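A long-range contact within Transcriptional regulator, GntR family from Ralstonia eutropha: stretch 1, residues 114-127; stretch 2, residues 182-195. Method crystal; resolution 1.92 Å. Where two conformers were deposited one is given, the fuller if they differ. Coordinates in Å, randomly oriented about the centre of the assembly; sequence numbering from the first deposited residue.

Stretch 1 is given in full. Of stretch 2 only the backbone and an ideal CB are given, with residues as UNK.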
# COMPACT_ATOMS: atom_id res chain seq x y z
N GLN A 114 -1.01 -20.37 5.59
CA GLN A 114 -1.35 -18.99 5.20
C GLN A 114 -2.18 -18.31 6.29
O GLN A 114 -1.99 -17.13 6.58
CB GLN A 114 -2.10 -18.98 3.86
CG GLN A 114 -1.20 -19.27 2.65
CD GLN A 114 -2.01 -19.39 1.36
OE1 GLN A 114 -3.22 -19.54 1.40
NE2 GLN A 114 -1.35 -19.28 0.24
N VAL A 115 -3.11 -19.07 6.86
CA VAL A 115 -3.90 -18.62 8.01
C VAL A 115 -2.97 -18.20 9.16
O VAL A 115 -3.16 -17.13 9.74
CB VAL A 115 -4.88 -19.70 8.45
CG1 VAL A 115 -5.49 -19.40 9.84
CG2 VAL A 115 -5.95 -19.86 7.40
N GLN A 116 -1.95 -19.02 9.43
CA GLN A 116 -0.94 -18.72 10.45
C GLN A 116 -0.18 -17.47 10.15
O GLN A 116 0.07 -16.66 11.05
CB GLN A 116 0.07 -19.87 10.61
CG GLN A 116 -0.52 -21.10 11.28
CD GLN A 116 0.53 -22.17 11.61
OE1 GLN A 116 1.73 -22.00 11.34
NE2 GLN A 116 0.06 -23.27 12.18
N ALA A 117 0.22 -17.32 8.89
CA ALA A 117 0.82 -16.07 8.42
C ALA A 117 -0.13 -14.89 8.61
O ALA A 117 0.28 -13.84 9.06
CB ALA A 117 1.25 -16.20 6.96
N LEU A 118 -1.39 -15.06 8.30
CA LEU A 118 -2.33 -13.94 8.36
C LEU A 118 -2.54 -13.52 9.82
O LEU A 118 -2.43 -12.34 10.19
CB LEU A 118 -3.67 -14.25 7.62
CG LEU A 118 -4.52 -13.01 7.43
CD1 LEU A 118 -3.89 -12.15 6.27
CD2 LEU A 118 -6.00 -13.38 7.19
N ARG A 119 -2.78 -14.50 10.68
CA ARG A 119 -2.91 -14.27 12.13
C ARG A 119 -1.65 -13.65 12.71
O ARG A 119 -1.72 -12.70 13.51
CB ARG A 119 -3.33 -15.57 12.85
CG ARG A 119 -4.79 -16.04 12.48
CD ARG A 119 -5.30 -17.22 13.36
NE ARG A 119 -6.61 -17.73 12.97
CZ ARG A 119 -7.78 -17.10 13.19
NH1 ARG A 119 -7.84 -15.90 13.81
NH2 ARG A 119 -8.91 -17.66 12.79
N ALA A 120 -0.49 -14.12 12.28
CA ALA A 120 0.75 -13.53 12.76
C ALA A 120 0.88 -12.07 12.31
O ALA A 120 1.29 -11.21 13.12
CB ALA A 120 1.96 -14.36 12.28
N SER A 121 0.53 -11.79 11.04
CA SER A 121 0.66 -10.46 10.53
C SER A 121 -0.23 -9.57 11.36
O SER A 121 0.16 -8.44 11.67
CB SER A 121 0.31 -10.36 9.03
OG SER A 121 -1.08 -10.52 8.81
N VAL A 122 -1.41 -10.06 11.74
CA VAL A 122 -2.33 -9.23 12.55
C VAL A 122 -1.72 -8.93 13.94
O VAL A 122 -1.75 -7.76 14.39
CB VAL A 122 -3.78 -9.81 12.66
CG1 VAL A 122 -4.71 -8.97 13.60
CG2 VAL A 122 -4.39 -9.82 11.30
N GLN A 123 -1.15 -9.93 14.61
CA GLN A 123 -0.49 -9.75 15.91
C GLN A 123 0.56 -8.65 15.82
O GLN A 123 0.66 -7.76 16.69
CB GLN A 123 0.15 -11.08 16.38
CG GLN A 123 -0.90 -12.22 16.62
CD GLN A 123 -0.30 -13.63 16.62
OE1 GLN A 123 -0.85 -14.55 16.00
NE2 GLN A 123 0.80 -13.80 17.32
N ALA A 124 1.36 -8.70 14.75
CA ALA A 124 2.42 -7.69 14.53
C ALA A 124 1.86 -6.26 14.31
O ALA A 124 2.49 -5.26 14.69
CB ALA A 124 3.32 -8.08 13.33
N LEU A 125 0.73 -6.14 13.61
CA LEU A 125 0.07 -4.84 13.51
C LEU A 125 -0.34 -4.31 14.89
O LEU A 125 -0.09 -3.12 15.20
CB LEU A 125 -1.17 -4.89 12.58
CG LEU A 125 -0.80 -5.02 11.11
CD1 LEU A 125 -1.99 -5.59 10.33
CD2 LEU A 125 -0.25 -3.68 10.54
N VAL A 126 -0.95 -5.16 15.71
CA VAL A 126 -1.42 -4.77 17.05
C VAL A 126 -0.24 -4.29 17.93
O VAL A 126 -0.32 -3.23 18.56
CB VAL A 126 -2.17 -5.92 17.78
CG1 VAL A 126 -2.44 -5.52 19.26
CG2 VAL A 126 -3.50 -6.26 17.08
N ALA A 127 0.85 -5.05 17.92
CA ALA A 127 2.06 -4.70 18.64
C ALA A 127 2.68 -3.40 18.12
O ALA A 127 3.11 -2.56 18.91
CB ALA A 127 3.07 -5.84 18.59
N UNK A 182 -7.22 2.35 11.44
CA UNK A 182 -6.77 1.44 10.40
C UNK A 182 -6.55 0.04 10.99
O UNK A 182 -6.87 -0.96 10.37
CB UNK A 182 -5.49 1.96 9.75
N UNK A 183 -5.97 -0.05 12.16
CA UNK A 183 -5.72 -1.36 12.78
C UNK A 183 -7.04 -2.12 12.99
O UNK A 183 -7.16 -3.33 12.69
CB UNK A 183 -4.99 -1.19 14.11
N UNK A 184 -8.04 -1.43 13.52
CA UNK A 184 -9.36 -2.04 13.68
C UNK A 184 -9.90 -2.53 12.35
O UNK A 184 -10.44 -3.63 12.25
CB UNK A 184 -10.34 -1.05 14.31
N UNK A 185 -9.73 -1.70 11.32
CA UNK A 185 -10.15 -2.11 10.00
C UNK A 185 -9.45 -3.41 9.52
O UNK A 185 -10.08 -4.29 8.88
CB UNK A 185 -9.88 -0.97 9.01
N UNK A 186 -8.15 -3.48 9.73
CA UNK A 186 -7.38 -4.60 9.29
C UNK A 186 -7.76 -5.86 10.08
O UNK A 186 -7.76 -6.95 9.54
CB UNK A 186 -5.89 -4.30 9.43
N UNK A 187 -8.03 -5.68 11.37
CA UNK A 187 -8.54 -6.75 12.16
C UNK A 187 -9.87 -7.25 11.64
O UNK A 187 -10.05 -8.45 11.60
CB UNK A 187 -8.67 -6.31 13.62
N UNK A 188 -10.79 -6.36 11.25
CA UNK A 188 -12.08 -6.81 10.72
C UNK A 188 -11.90 -7.56 9.38
O UNK A 188 -12.60 -8.56 9.11
CB UNK A 188 -13.02 -5.61 10.54
N UNK A 189 -10.97 -7.07 8.53
CA UNK A 189 -10.68 -7.75 7.28
C UNK A 189 -10.23 -9.20 7.57
O UNK A 189 -10.77 -10.12 7.01
CB UNK A 189 -9.61 -6.99 6.50
N UNK A 190 -9.23 -9.35 8.43
CA UNK A 190 -8.69 -10.67 8.77
C UNK A 190 -9.80 -11.59 9.28
O UNK A 190 -9.95 -12.68 8.77
CB UNK A 190 -7.58 -10.54 9.82
N UNK A 191 -10.55 -11.11 10.26
CA UNK A 191 -11.64 -11.88 10.82
C UNK A 191 -12.67 -12.31 9.73
O UNK A 191 -13.08 -13.48 9.69
CB UNK A 191 -12.33 -11.06 11.91
N UNK A 192 -12.98 -11.42 8.78
CA UNK A 192 -13.95 -11.74 7.73
C UNK A 192 -13.34 -12.74 6.71
O UNK A 192 -13.97 -13.73 6.28
CB UNK A 192 -14.40 -10.46 7.02
N UNK A 193 -12.07 -12.52 6.38
CA UNK A 193 -11.40 -13.40 5.45
C UNK A 193 -11.34 -14.81 5.99
O UNK A 193 -11.71 -15.77 5.30
CB UNK A 193 -9.99 -12.89 5.15
N UNK A 194 -10.88 -14.92 7.25
CA UNK A 194 -10.69 -16.22 7.87
C UNK A 194 -11.98 -16.99 8.04
O UNK A 194 -11.93 -18.17 8.11
CB UNK A 194 -10.01 -16.05 9.23
N UNK A 195 -13.11 -16.30 8.11
CA UNK A 195 -14.43 -16.93 8.19
C UNK A 195 -14.92 -17.47 6.81
O UNK A 195 -15.90 -18.19 6.75
CB UNK A 195 -15.44 -15.92 8.74

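The two helices run nearly antiparallel, at 166° between their N-to-C directions, with their axes 10.3 Å apart at closest approach. Both backbones are helical, so the direction of each CA-to-CB bond does most of the sorting.

Position 182 has nothing of stretch 1 within 5.5 Å of its ideal CB, so the contact leaves its choice open. It is R182, which turns its NH2 toward position 186.

Position 183 points toward stretch 1, but its ideal CB is still 5.4 Å from L125 O. The gap calls for an apolar chain of some length, such as leucine, isoleucine or methionine, to reach the hydrocarbon of L125 and V126. The residue is L183, with its CD1 3.6 Å from L125 CB and 4.0 Å from V126 CG2.

Positions 184 and 185 are out of reach, and stretch 1 leaves them free to be almost anything. They are D184 and D185; the first awaits a partner at position 188, while the second is hydrogen-bonded elsewhere in the structure.

At 186 the bond again points toward stretch 1, with the ideal CB 4.2 Å from L125 CD1. Leucine, methionine or an aromatic residue could cover that methyl. Y186 does so obliquely, its CD2 4.0 Å from L125 CD1, while its OH accepts a hydrogen bond from R182 NH2 at 3.1 Å.

Position 187 points sideways, its ideal CB 4.8 Å from V122 CG1. Here a long chain could lie along the flank, apolar near its root and polar at its tip; lysine, glutamine or arginine would fit. R187 packs CG 3.9 Å from V122 CG1, then lays one face of its guanidinium over V126 CG2, which lies 3.7 Å from R187 NH1.

Positions 188 and 189 are unconstrained by stretch 1, and many residue types would do. R188 forms a salt bridge from NE to D184 OD2 at 2.7 Å; I189 points sideways.

Position 190 is the tightest: its ideal CB is already 3.6 Å from V122 CG2 and 4.2 Å from L118 CD2. So close an approach favours a small residue, alanine above all, with glycine or serine conceivable. A190 fills the place with a single methyl that touches both side chains.

Position 191 points sideways, and a polar residue could reach toward R119 through solvent. In T191 a water links the helices: it accepts from R119 NH1 at 3.3 Å and is hydrogen-bonded to T191 OG1 at 2.9 Å. Position 192, out of reach and unconstrained, is A192.

Position 193 points toward stretch 1, its ideal CB 4.5 Å from L118 CD2, suiting a modest apolar residue. V193 brings CG1 to 4.3 Å from L118 CD2.

Position 194 meets both a charge and a greasy surface: R119 NH2 is 4.1 Å from the ideal CB and L118 CD2 5.2 Å. An acid could answer the arginine; leucine or methionine could use the apolar surface. L194 puts CD2 3.8 Å from L118 CD2 and 3.9 Å from V115 CG2, while CD1 lies over one guanidinium face, 3.3 Å from R119 CZ.

Position 195 points away, so many types would do; it is A195.

Stretch 2 182-195: RLDDYRRIATAVLA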
# COMPACT_ATOMS: atom_id res chain seq x y z
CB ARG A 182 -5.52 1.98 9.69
CG ARG A 182 -5.80 3.32 8.95
CD ARG A 182 -4.51 4.05 8.53
NE ARG A 182 -3.60 3.11 7.89
CZ ARG A 182 -2.29 3.06 8.04
NH1 ARG A 182 -1.65 3.94 8.81
NH2 ARG A 182 -1.62 2.12 7.42
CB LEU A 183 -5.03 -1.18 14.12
CG LEU A 183 -4.95 -2.47 14.93
CD1 LEU A 183 -4.00 -3.49 14.23
CD2 LEU A 183 -4.52 -2.16 16.38
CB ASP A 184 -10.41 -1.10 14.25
CG ASP A 184 -11.64 -1.86 14.67
OD1 ASP A 184 -11.47 -2.71 15.56
OD2 ASP A 184 -12.71 -1.68 14.07
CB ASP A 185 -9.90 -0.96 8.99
CG ASP A 185 -10.82 0.23 9.20
OD1 ASP A 185 -11.74 0.13 10.03
OD2 ASP A 185 -10.63 1.27 8.51
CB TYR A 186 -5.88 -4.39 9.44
CG TYR A 186 -5.27 -3.23 8.68
CD1 TYR A 186 -5.70 -2.90 7.42
CD2 TYR A 186 -4.22 -2.51 9.22
CE1 TYR A 186 -5.13 -1.87 6.71
CE2 TYR A 186 -3.65 -1.46 8.51
CZ TYR A 186 -4.11 -1.16 7.25
OH TYR A 186 -3.59 -0.11 6.52
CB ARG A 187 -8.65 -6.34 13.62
CG ARG A 187 -7.30 -6.12 14.21
CD ARG A 187 -7.42 -5.47 15.59
NE ARG A 187 -7.55 -6.53 16.55
CZ ARG A 187 -7.24 -6.42 17.83
NH1 ARG A 187 -6.78 -5.27 18.34
NH2 ARG A 187 -7.39 -7.50 18.58
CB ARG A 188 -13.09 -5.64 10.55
CG ARG A 188 -13.53 -5.01 11.89
CD ARG A 188 -14.10 -3.55 11.79
NE ARG A 188 -14.73 -3.16 13.04
CZ ARG A 188 -16.00 -3.43 13.38
NH1 ARG A 188 -16.84 -4.03 12.54
NH2 ARG A 188 -16.45 -3.06 14.58
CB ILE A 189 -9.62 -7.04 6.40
CG1 ILE A 189 -10.17 -5.72 5.83
CG2 ILE A 189 -9.16 -7.99 5.26
CD1 ILE A 189 -9.12 -4.76 5.28
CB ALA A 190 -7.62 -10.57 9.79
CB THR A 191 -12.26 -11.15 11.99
OG1 THR A 191 -11.26 -11.00 13.03
CG2 THR A 191 -13.49 -11.93 12.55
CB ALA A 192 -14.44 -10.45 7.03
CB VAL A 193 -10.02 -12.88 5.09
CG1 VAL A 193 -9.24 -13.95 4.36
CG2 VAL A 193 -10.19 -11.57 4.21
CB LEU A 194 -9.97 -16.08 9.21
CG LEU A 194 -8.56 -15.60 8.99
CD1 LEU A 194 -7.82 -15.45 10.32
CD2 LEU A 194 -7.88 -16.58 8.04
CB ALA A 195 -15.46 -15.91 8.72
O HOH W 1 -10.13 -13.54 13.97
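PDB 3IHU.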